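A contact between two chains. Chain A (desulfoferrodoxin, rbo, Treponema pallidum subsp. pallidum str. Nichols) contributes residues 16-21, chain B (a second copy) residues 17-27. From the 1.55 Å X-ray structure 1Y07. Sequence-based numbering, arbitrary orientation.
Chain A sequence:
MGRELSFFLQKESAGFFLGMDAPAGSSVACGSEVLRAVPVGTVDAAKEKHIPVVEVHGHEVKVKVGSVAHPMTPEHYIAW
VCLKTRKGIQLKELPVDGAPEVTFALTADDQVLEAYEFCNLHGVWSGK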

# COMPACT_ATOMS: atom_id res chain seq x y z
N PHE A 16 -8.81 -1.36 5.60
CA PHE A 16 -7.66 -1.98 6.29
C PHE A 16 -6.81 -0.79 6.76
O PHE A 16 -6.98 0.32 6.25
N PHE A 17 -5.87 -1.02 7.68
CA PHE A 17 -4.70 -0.15 7.79
C PHE A 17 -3.45 -0.99 7.54
O PHE A 17 -3.33 -2.04 8.06
N LEU A 18 -2.48 -0.39 6.89
CA LEU A 18 -1.19 -0.98 6.63
C LEU A 18 -0.17 -0.19 7.43
O LEU A 18 -0.11 1.04 7.33
N GLY A 19 0.66 -0.88 8.21
CA GLY A 19 1.74 -0.24 8.90
C GLY A 19 3.08 -0.52 8.30
O GLY A 19 3.31 -1.59 7.80
N MET A 20 3.91 0.51 8.28
CA MET A 20 5.28 0.46 7.76
C MET A 20 6.15 0.90 8.92
O MET A 20 6.10 2.03 9.33
N ASP A 21 6.96 -0.03 9.43
CA ASP A 21 7.77 0.17 10.63
C ASP A 21 6.96 0.63 11.82
O ASP A 21 7.36 1.50 12.58
N PHE B 17 1.44 4.86 8.76
CA PHE B 17 0.31 4.00 8.48
C PHE B 17 -0.51 4.54 7.36
O PHE B 17 -0.70 5.74 7.23
N LEU B 18 -1.01 3.62 6.55
CA LEU B 18 -1.95 3.91 5.46
C LEU B 18 -3.29 3.30 5.84
O LEU B 18 -3.37 2.12 6.12
N GLY B 19 -4.33 4.12 5.92
CA GLY B 19 -5.67 3.65 6.16
C GLY B 19 -6.54 3.62 4.91
O GLY B 19 -6.48 4.51 4.07
N MET B 20 -7.29 2.54 4.76
CA MET B 20 -8.25 2.43 3.67
C MET B 20 -9.66 2.44 4.28
O MET B 20 -10.01 1.56 5.09
N ASP B 21 -10.44 3.47 3.92
CA ASP B 21 -11.78 3.69 4.46
C ASP B 21 -11.80 3.79 5.96
O ASP B 21 -12.67 3.25 6.65
N ALA B 22 -10.78 4.44 6.50
CA ALA B 22 -10.77 4.83 7.90
C ALA B 22 -11.99 5.73 8.15
O ALA B 22 -12.20 6.75 7.50
N PRO B 23 -12.75 5.39 9.17
CA PRO B 23 -13.78 6.29 9.68
C PRO B 23 -13.21 7.63 10.14
O PRO B 23 -12.09 7.60 10.68
N ALA B 24 -13.94 8.73 9.92
CA ALA B 24 -13.61 10.10 10.31
C ALA B 24 -13.14 10.14 11.74
O ALA B 24 -13.74 9.48 12.59
N GLY B 25 -12.08 10.89 11.98
CA GLY B 25 -11.53 10.98 13.34
C GLY B 25 -10.73 9.75 13.85
O GLY B 25 -10.31 9.70 15.02
N SER B 26 -10.48 8.76 13.00
CA SER B 26 -9.64 7.63 13.39
C SER B 26 -8.27 8.15 13.81
O SER B 26 -7.84 9.21 13.33
N SER B 27 -7.59 7.37 14.64
CA SER B 27 -6.24 7.67 15.07
C SER B 27 -5.42 6.40 15.40
O SER B 27 -5.95 5.28 15.49

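Two copies of the same strand pair antiparallel about Leu A18 and Leu B18, whose side chains leave the same face of the sheet and meet at 4.2 Å between Leu A18 CB and Leu B18 CB. Their rotamers differ: Leu B18 is t,t, whereas Leu A18 has chi1 at -143°, between wells. Met A20, with chi1 and chi3 both m, brings its end back over this face, its CE 4.2 Å from Leu B18 CB. Phe A16, in the p rotamer, starts out sideways, but its ring comes nearer the partner. Leu B18 CD2 lies at the ring edge, 3.7 Å from Phe A16 CE1, while Met B20 covers one ring face in a CH-pi contact, its CB 3.4 Å from the centroid. Met B20 (t,p,p) starts toward the partner, though its end leads away.

The other face follows a different rule: each phenylalanine lies across from a glycine. Phe A17 and Phe B17 are both m in chi1. Phe A17 CD2 sits 3.5 Å from Gly B19 CA, and Phe B17 CD2 sits 3.8 Å from Gly A19 CA. A CB on Gly B19 would clash with Phe A17 CE2, and one on Gly A19 would be tight against Phe B17 CE2. Phe A17 CZ reaches Ala B22 CB at 3.7 Å.

Across the contact the polar terms are backbone. Leu A18 N to Leu B18 O and Leu B18 N to Leu A18 O are hydrogen bonds of 2.8 Å each; Met B20 N gives another to Phe A16 O at 2.7 Å, and Phe A16 N to Met B20 O is weak at 3.2 Å. At the margin, Ser B26 OG lies near the edge of the Phe A17 ring; it donates a very short hydrogen bond of 2.5 Å to Pro B23 O, in its own turn, and has another partner elsewhere in the structure.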

# COMPACT_ATOMS: atom_id res chain seq x y z
CB PHE A 16 -6.85 -2.95 5.35
CG PHE A 16 -6.52 -2.35 3.99
CD1 PHE A 16 -5.43 -1.47 3.84
CD2 PHE A 16 -7.31 -2.63 2.85
CE1 PHE A 16 -5.18 -0.84 2.59
CE2 PHE A 16 -7.03 -2.03 1.59
CZ PHE A 16 -5.93 -1.13 1.49
CB PHE A 17 -4.56 0.54 9.14
CG PHE A 17 -5.74 1.36 9.52
CD1 PHE A 17 -6.91 0.72 9.87
CD2 PHE A 17 -5.67 2.74 9.52
CE1 PHE A 17 -8.04 1.44 10.23
CE2 PHE A 17 -6.82 3.50 9.89
CZ PHE A 17 -7.99 2.83 10.23
CB LEU A 18 -0.91 -0.82 5.14
CG LEU A 18 -0.20 -1.96 4.48
CD1 LEU A 18 -0.47 -1.79 2.96
CD2 LEU A 18 1.24 -1.92 4.81
CB MET A 20 5.41 1.36 6.53
CG MET A 20 4.80 0.72 5.29
SD MET A 20 3.97 1.84 4.11
CE MET A 20 2.59 2.56 5.25
CB ASP A 21 8.91 1.18 10.36
CG ASP A 21 10.00 0.59 9.60
OD1 ASP A 21 9.92 -0.60 9.19
OD2 ASP A 21 11.03 1.29 9.35
CB PHE B 17 -0.57 3.82 9.71
CG PHE B 17 0.20 3.40 10.94
CD1 PHE B 17 1.02 4.32 11.62
CD2 PHE B 17 0.11 2.09 11.42
CE1 PHE B 17 1.71 3.94 12.75
CE2 PHE B 17 0.81 1.71 12.57
CZ PHE B 17 1.62 2.61 13.19
CB LEU B 18 -1.39 3.28 4.14
CG LEU B 18 -2.08 3.30 2.78
CD1 LEU B 18 -0.97 3.19 1.76
CD2 LEU B 18 -3.07 2.15 2.55
CB MET B 20 -7.99 1.19 2.80
CG MET B 20 -9.03 1.05 1.64
SD MET B 20 -9.09 2.41 0.36
CE MET B 20 -7.60 2.07 -0.64
CB ASP B 21 -12.78 2.64 3.90
CG ASP B 21 -13.04 2.84 2.46
OD1 ASP B 21 -13.11 4.00 2.01
OD2 ASP B 21 -13.12 1.89 1.66
CB ALA B 22 -9.51 5.59 8.21
CB PRO B 23 -14.32 5.52 10.86
CG PRO B 23 -14.00 4.14 10.57
CD PRO B 23 -12.65 4.14 9.93
CB ALA B 24 -14.86 11.04 10.16
CB SER B 26 -9.45 6.67 12.19
OG SER B 26 -10.65 5.98 11.89
CB SER B 27 -6.32 8.59 16.30
OG SER B 27 -6.93 7.92 17.35